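Local coordinates for protein enoyl-CoA hydratase (PDB 3T3W) that probably hydrates the double bond of enoyl-CoA thioesters in lipid metabolism, at residues E47-L52 against R104-Y109; E51-W56 against L111-V116. One frame throughout, in Å; residues are numbered along the deposited sequence.

Contact 1 (E47-L52 against R104-Y109); sequences ELLDEL and RRYLEY
Asp50 meets Arg105 and Tyr109 where helix 46-61 runs beside helix 95-115, two neighbouring helices of the crotonase fold. The axes of the two short segments run in the same general direction, 30° apart, and approach to 10.4 Å. On the polar, partly exposed side, Asp50 keeps CG beside its own backbone N (chi1 -66°), and Arg105, extended from CG to NE, grips the carboxylate side-on with two nitrogens. Arg105 NE donates to Asp50 OD1 at 2.8 Å, while NH2 of Arg105 reaches the syn lone pair of Asp50 OD2 at 2.9 Å in an almost straight bond. The hydroxyl of Tyr109 gives a third bond, OH to Asp50 OD1 at 2.6 Å, arriving from the opposite face of the carboxylate to NE. Two donors on one oxygen and a bonded second oxygen fix the rotation of the carboxylate and would favour its charged form. Arg104 NH2 makes a long charge contact with Asp50 OD1, which lies well out of its guanidinium plane, and a weak bond to Tyr109 OH. Arg104 NH1 lies over one face of the Arg105 guanidinium, toward the rim, a pairing of like charges that Asp50 probably eases. The tightly packed side is apolar. Buried Leu49 points at the other helix, its CB 4.2 Å from CE2 of Tyr109, and Leu135 of helix 133-136 packs against it. Tyr106 stacks on His81 and touches Glu163 of the zinc site, its side chain about 5 Å from the metal. Leu49 CD1 comes to the edge of the Tyr106 ring, in its plane, 3.5 Å from CE1.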
loop_
_atom_site.group_PDB
_atom_site.type_symbol
_atom_site.label_atom_id
_atom_site.label_comp_id
_atom_site.label_asym_id
_atom_site.label_seq_id
_atom_site.Cartn_x
_atom_site.Cartn_y
_atom_site.Cartn_z
ATOM N N GLU F 47 21.492 27.601 9.614
ATOM C CA GLU F 47 21.810 27.676 11.022
ATOM C C GLU F 47 20.533 27.653 11.870
ATOM O O GLU F 47 20.472 26.952 12.882
ATOM C CB GLU F 47 22.658 28.895 11.385
ATOM C CG GLU F 47 22.968 28.944 12.892
ATOM C CD GLU F 47 23.815 30.132 13.312
ATOM O OE1 GLU F 47 24.363 30.814 12.402
ATOM O OE2 GLU F 47 23.933 30.324 14.566
ATOM N N LEU F 48 19.512 28.433 11.493
ATOM C CA LEU F 48 18.266 28.388 12.252
ATOM C C LEU F 48 17.714 26.955 12.336
ATOM O O LEU F 48 17.287 26.495 13.370
ATOM C CB LEU F 48 17.233 29.351 11.652
ATOM C CG LEU F 48 15.899 29.479 12.399
ATOM C CD1 LEU F 48 15.302 30.882 12.212
ATOM C CD2 LEU F 48 14.921 28.374 11.983
ATOM N N LEU F 49 17.711 26.259 11.209
ATOM C CA LEU F 49 17.171 24.894 11.168
ATOM C C LEU F 49 18.010 23.918 11.994
ATOM O O LEU F 49 17.463 23.081 12.716
ATOM C CB LEU F 49 17.049 24.448 9.716
ATOM C CG LEU F 49 15.897 25.104 8.947
ATOM C CD1 LEU F 49 16.001 24.799 7.447
ATOM C CD2 LEU F 49 14.563 24.626 9.496
ATOM N N ASP F 50 19.333 24.066 11.956
ATOM C CA ASP F 50 20.201 23.263 12.842
ATOM C C ASP F 50 19.901 23.524 14.320
ATOM O O ASP F 50 19.829 22.594 15.134
ATOM C CB ASP F 50 21.686 23.516 12.585
ATOM C CG ASP F 50 22.156 23.049 11.227
ATOM O OD1 ASP F 50 21.457 22.283 10.536
ATOM O OD2 ASP F 50 23.265 23.516 10.839
ATOM N N GLU F 51 19.687 24.792 14.665
ATOM C CA GLU F 51 19.418 25.164 16.038
ATOM C C GLU F 51 18.029 24.656 16.486
ATOM O O GLU F 51 17.827 24.187 17.631
ATOM C CB GLU F 51 19.557 26.692 16.166
ATOM C CG GLU F 51 19.583 27.200 17.556
ATOM C CD GLU F 51 19.787 28.721 17.696
ATOM O OE1 GLU F 51 20.100 29.401 16.694
ATOM O OE2 GLU F 51 19.599 29.204 18.844
ATOM N N LEU F 52 17.074 24.740 15.566
ATOM C CA LEU F 52 15.717 24.256 15.836
ATOM C C LEU F 52 15.741 22.742 16.024
ATOM O O LEU F 52 15.107 22.189 16.950
ATOM C CB LEU F 52 14.798 24.619 14.653
ATOM C CG LEU F 52 13.331 24.156 14.691
ATOM C CD1 LEU F 52 12.665 24.583 16.029
ATOM C CD2 LEU F 52 12.489 24.679 13.510
ATOM N N ARG F 104 18.648 16.627 3.953
ATOM C CA ARG F 104 19.009 16.689 5.355
ATOM C C ARG F 104 18.153 17.712 6.103
ATOM O O ARG F 104 17.384 17.375 7.021
ATOM C CB ARG F 104 20.501 17.028 5.496
ATOM C CG ARG F 104 20.968 17.157 6.944
ATOM C CD ARG F 104 22.377 17.745 7.048
ATOM N NE ARG F 104 22.661 18.174 8.429
ATOM C CZ ARG F 104 23.705 18.912 8.798
ATOM N NH1 ARG F 104 24.592 19.324 7.886
ATOM N NH2 ARG F 104 23.873 19.241 10.084
ATOM N N ARG F 105 18.246 18.973 5.728
ATOM C CA ARG F 105 17.634 20.005 6.602
ATOM C C ARG F 105 16.138 20.251 6.393
ATOM O O ARG F 105 15.486 20.822 7.265
ATOM C CB ARG F 105 18.378 21.322 6.475
ATOM C CG ARG F 105 19.790 21.226 7.009
ATOM C CD ARG F 105 20.376 22.632 7.086
ATOM N NE ARG F 105 21.624 22.699 7.821
ATOM C CZ ARG F 105 22.839 22.639 7.300
ATOM N NH1 ARG F 105 23.011 22.452 5.990
ATOM N NH2 ARG F 105 23.901 22.818 8.101
ATOM N N TYR F 106 15.602 19.834 5.252
ATOM C CA TYR F 106 14.208 19.991 4.993
ATOM C C TYR F 106 13.536 18.632 5.306
ATOM O O TYR F 106 12.859 18.479 6.348
ATOM C CB TYR F 106 13.986 20.519 3.578
ATOM C CG TYR F 106 14.639 21.887 3.308
ATOM C CD1 TYR F 106 14.891 22.775 4.359
ATOM C CD2 TYR F 106 14.938 22.309 2.006
ATOM C CE1 TYR F 106 15.457 24.006 4.105
ATOM C CE2 TYR F 106 15.490 23.550 1.751
ATOM C CZ TYR F 106 15.755 24.388 2.814
ATOM O OH TYR F 106 16.302 25.645 2.602
ATOM N N LEU F 107 13.835 17.617 4.524
ATOM C CA LEU F 107 13.102 16.344 4.643
ATOM C C LEU F 107 13.409 15.560 5.929
ATOM O O LEU F 107 12.483 15.202 6.690
ATOM C CB LEU F 107 13.397 15.474 3.430
ATOM C CG LEU F 107 12.530 14.220 3.275
ATOM C CD1 LEU F 107 11.089 14.617 3.070
ATOM C CD2 LEU F 107 13.010 13.387 2.101
ATOM N N GLU F 108 14.685 15.262 6.176
ATOM C CA GLU F 108 15.077 14.419 7.307
ATOM C C GLU F 108 14.738 15.103 8.650
ATOM O O GLU F 108 14.217 14.463 9.572
ATOM C CB GLU F 108 16.576 14.072 7.245
ATOM C CG GLU F 108 17.127 13.206 8.377
ATOM C CD GLU F 108 18.656 13.129 8.390
ATOM O OE1 GLU F 108 19.261 13.031 7.288
ATOM O OE2 GLU F 108 19.248 13.202 9.511
ATOM N N TYR F 109 14.996 16.409 8.750
ATOM C CA TYR F 109 14.684 17.133 9.975
ATOM C C TYR F 109 13.195 17.083 10.254
ATOM O O TYR F 109 12.793 16.789 11.357
ATOM C CB TYR F 109 15.123 18.583 9.856
ATOM C CG TYR F 109 16.602 18.888 10.130
ATOM C CD1 TYR F 109 17.568 17.889 10.258
ATOM C CD2 TYR F 109 17.034 20.216 10.214
ATOM C CE1 TYR F 109 18.919 18.198 10.480
ATOM C CE2 TYR F 109 18.388 20.525 10.442
ATOM C CZ TYR F 109 19.321 19.531 10.565
ATOM O OH TYR F 109 20.684 19.848 10.769
#

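Contact 2 (E51-W56 against L111-V116); sequences ELDAAW and LRWRNV
Trp113 lays its indole against that of Trp56 and contributes more buried area than any other residue here. Its CB sits over the centre of the Trp56 six-membered ring, 3.7 Å from the centroid and 9° off the normal, a CH-pi contact. CG of Trp113 is beside the backbone N (chi1 -54°), 3.7 Å from Trp56 CD2. The five-membered rings of the two residues form a face-to-face stack, centroids 3.7 Å apart and planes only 8° from parallel, in which CD1 of Trp113 comes within 3.4 Å of Trp56 CG. NE1 of Trp113 donates to OD1 of Asp53 at 2.9 Å, using the anti lone pair, with the oxygen tilted from the ring plane. Beyond it, CZ2 passes the backbone of Asp53, and CH2 at the far tip meets CD2 of buried Leu52 at 3.8 Å. Asp53 also carries a salt bridge: a bend at chi3 brings Arg112 NE to the syn side of Asp53 OD1, and Arg112 NH1 bonds Asp53 OD2 at 2.9 Å. Arg112 NH2 pairs with Glu108 OE2, so both acids steady one guanidinium. Val116 CG2 touches Trp56 CE3 at 4.0 Å, while Ile68 of strand 67-72 touches both residues. This is near-parallel helix packing of the kind found in the crotonase fold, where helices 46-61 and 95-115 meet beside the central sheet.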
loop_
_atom_site.group_PDB
_atom_site.type_symbol
_atom_site.label_atom_id
_atom_site.label_comp_id
_atom_site.label_asym_id
_atom_site.label_seq_id
_atom_site.Cartn_x
_atom_site.Cartn_y
_atom_site.Cartn_z
ATOM N N GLU F 51 19.687 24.792 14.665
ATOM C CA GLU F 51 19.418 25.164 16.038
ATOM C C GLU F 51 18.029 24.656 16.486
ATOM O O GLU F 51 17.827 24.187 17.631
ATOM C CB GLU F 51 19.557 26.692 16.166
ATOM C CG GLU F 51 19.583 27.200 17.556
ATOM C CD GLU F 51 19.787 28.721 17.696
ATOM O OE1 GLU F 51 20.100 29.401 16.694
ATOM O OE2 GLU F 51 19.599 29.204 18.844
ATOM N N LEU F 52 17.074 24.740 15.566
ATOM C CA LEU F 52 15.717 24.256 15.836
ATOM C C LEU F 52 15.741 22.742 16.024
ATOM O O LEU F 52 15.107 22.189 16.950
ATOM C CB LEU F 52 14.798 24.619 14.653
ATOM C CG LEU F 52 13.331 24.156 14.691
ATOM C CD1 LEU F 52 12.665 24.583 16.029
ATOM C CD2 LEU F 52 12.489 24.679 13.510
ATOM N N ASP F 53 16.478 22.040 15.154
ATOM C CA ASP F 53 16.631 20.586 15.315
ATOM C C ASP F 53 17.235 20.203 16.675
ATOM O O ASP F 53 16.780 19.249 17.356
ATOM C CB ASP F 53 17.479 20.001 14.190
ATOM C CG ASP F 53 17.497 18.492 14.218
ATOM O OD1 ASP F 53 16.426 17.827 14.224
ATOM O OD2 ASP F 53 18.606 17.964 14.280
ATOM N N ALA F 54 18.231 20.968 17.109
ATOM C CA ALA F 54 18.854 20.719 18.399
ATOM C C ALA F 54 17.859 20.886 19.549
ATOM O O ALA F 54 17.906 20.149 20.531
ATOM C CB ALA F 54 20.088 21.632 18.599
ATOM N N ALA F 55 16.978 21.889 19.438
ATOM C CA ALA F 55 15.946 22.178 20.434
ATOM C C ALA F 55 14.933 21.011 20.505
ATOM O O ALA F 55 14.545 20.565 21.591
ATOM C CB ALA F 55 15.217 23.497 20.077
ATOM N N TRP F 56 14.494 20.504 19.352
ATOM C CA TRP F 56 13.612 19.337 19.346
ATOM C C TRP F 56 14.269 18.148 20.018
ATOM O O TRP F 56 13.642 17.438 20.802
ATOM C CB TRP F 56 13.260 18.955 17.923
ATOM C CG TRP F 56 12.097 19.702 17.338
ATOM C CD1 TRP F 56 12.109 20.848 16.568
ATOM C CD2 TRP F 56 10.684 19.280 17.392
ATOM N NE1 TRP F 56 10.830 21.180 16.173
ATOM C CE2 TRP F 56 9.932 20.253 16.638
ATOM C CE3 TRP F 56 10.016 18.224 17.990
ATOM C CZ2 TRP F 56 8.551 20.160 16.488
ATOM C CZ3 TRP F 56 8.634 18.118 17.830
ATOM C CH2 TRP F 56 7.910 19.069 17.106
ATOM N N LEU F 111 10.867 15.022 9.185
ATOM C CA LEU F 111 10.444 13.670 9.573
ATOM C C LEU F 111 10.873 13.293 10.996
ATOM O O LEU F 111 10.093 12.700 11.738
ATOM C CB LEU F 111 10.921 12.628 8.544
ATOM C CG LEU F 111 10.065 12.545 7.288
ATOM C CD1 LEU F 111 10.797 11.676 6.241
ATOM C CD2 LEU F 111 8.662 11.978 7.577
ATOM N N ARG F 112 12.076 13.684 11.393
ATOM C CA ARG F 112 12.542 13.420 12.716
ATOM C C ARG F 112 11.643 14.106 13.747
ATOM O O ARG F 112 11.243 13.474 14.738
ATOM C CB ARG F 112 13.985 13.914 12.892
ATOM C CG ARG F 112 14.435 13.693 14.300
ATOM C CD ARG F 112 15.911 13.544 14.405
ATOM N NE ARG F 112 16.699 14.654 13.921
ATOM C CZ ARG F 112 17.534 14.595 12.881
ATOM N NH1 ARG F 112 18.305 15.635 12.580
ATOM N NH2 ARG F 112 17.608 13.506 12.126
ATOM N N TRP F 113 11.259 15.355 13.499
ATOM C CA TRP F 113 10.364 16.048 14.454
ATOM C C TRP F 113 8.989 15.382 14.530
ATOM O O TRP F 113 8.413 15.213 15.628
ATOM C CB TRP F 113 10.211 17.495 14.058
ATOM C CG TRP F 113 11.527 18.200 13.914
ATOM C CD1 TRP F 113 12.749 17.904 14.522
ATOM C CD2 TRP F 113 11.785 19.346 13.050
ATOM N NE1 TRP F 113 13.733 18.793 14.091
ATOM C CE2 TRP F 113 13.195 19.692 13.218
ATOM C CE3 TRP F 113 10.998 20.085 12.177
ATOM C CZ2 TRP F 113 13.782 20.737 12.507
ATOM C CZ3 TRP F 113 11.591 21.133 11.473
ATOM C CH2 TRP F 113 12.959 21.453 11.644
ATOM N N ARG F 114 8.468 15.008 13.367
ATOM C CA ARG F 114 7.221 14.285 13.256
ATOM C C ARG F 114 7.196 13.071 14.182
ATOM O O ARG F 114 6.144 12.767 14.779
ATOM C CB ARG F 114 6.963 13.893 11.791
ATOM C CG ARG F 114 5.621 13.231 11.509
ATOM C CD ARG F 114 5.737 11.716 11.445
ATOM N NE ARG F 114 4.508 11.128 10.890
ATOM C CZ ARG F 114 4.328 9.819 10.697
ATOM N NH1 ARG F 114 5.285 8.949 11.054
ATOM N NH2 ARG F 114 3.181 9.406 10.148
ATOM N N ASN F 115 8.324 12.370 14.266
ATOM C CA ASN F 115 8.425 11.103 14.986
ATOM C C ASN F 115 8.850 11.205 16.447
ATOM O O ASN F 115 8.930 10.179 17.150
ATOM C CB ASN F 115 9.337 10.148 14.207
ATOM C CG ASN F 115 8.686 9.678 12.921
ATOM O OD1 ASN F 115 7.514 9.256 12.947
ATOM N ND2 ASN F 115 9.430 9.723 11.798
ATOM N N VAL F 116 9.134 12.418 16.942
ATOM C CA VAL F 116 9.501 12.533 18.345
ATOM C C VAL F 116 8.361 11.958 19.200
ATOM O O VAL F 116 7.209 12.311 18.976
ATOM C CB VAL F 116 9.839 14.003 18.733
ATOM C CG1 VAL F 116 9.853 14.207 20.262
ATOM C CG2 VAL F 116 11.148 14.433 18.089
#

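Contacts 1 and 2 are successive levels of one interface, with centres about 8 Å apart, and both join helix 46-61 to helix 95-115. Each sets an aspartate of the first helix against an arginine and an aromatic donor of the second. The balance differs: contact 1 is partly buried, mixes a charged, hydroxyl-bearing side with an apolar one at Leu49, and lies at the end nearer the zinc ion; contact 2 is buried, with the larger interface, and is dominated by stacked indoles, of which Trp56 reaches strand 67-72. The seam between them is continuous, as Tyr109 CE1 lies 3.8 Å from Asp53 OD2 and Leu49 CD2 lies 4.2 Å from Trp113 CH2.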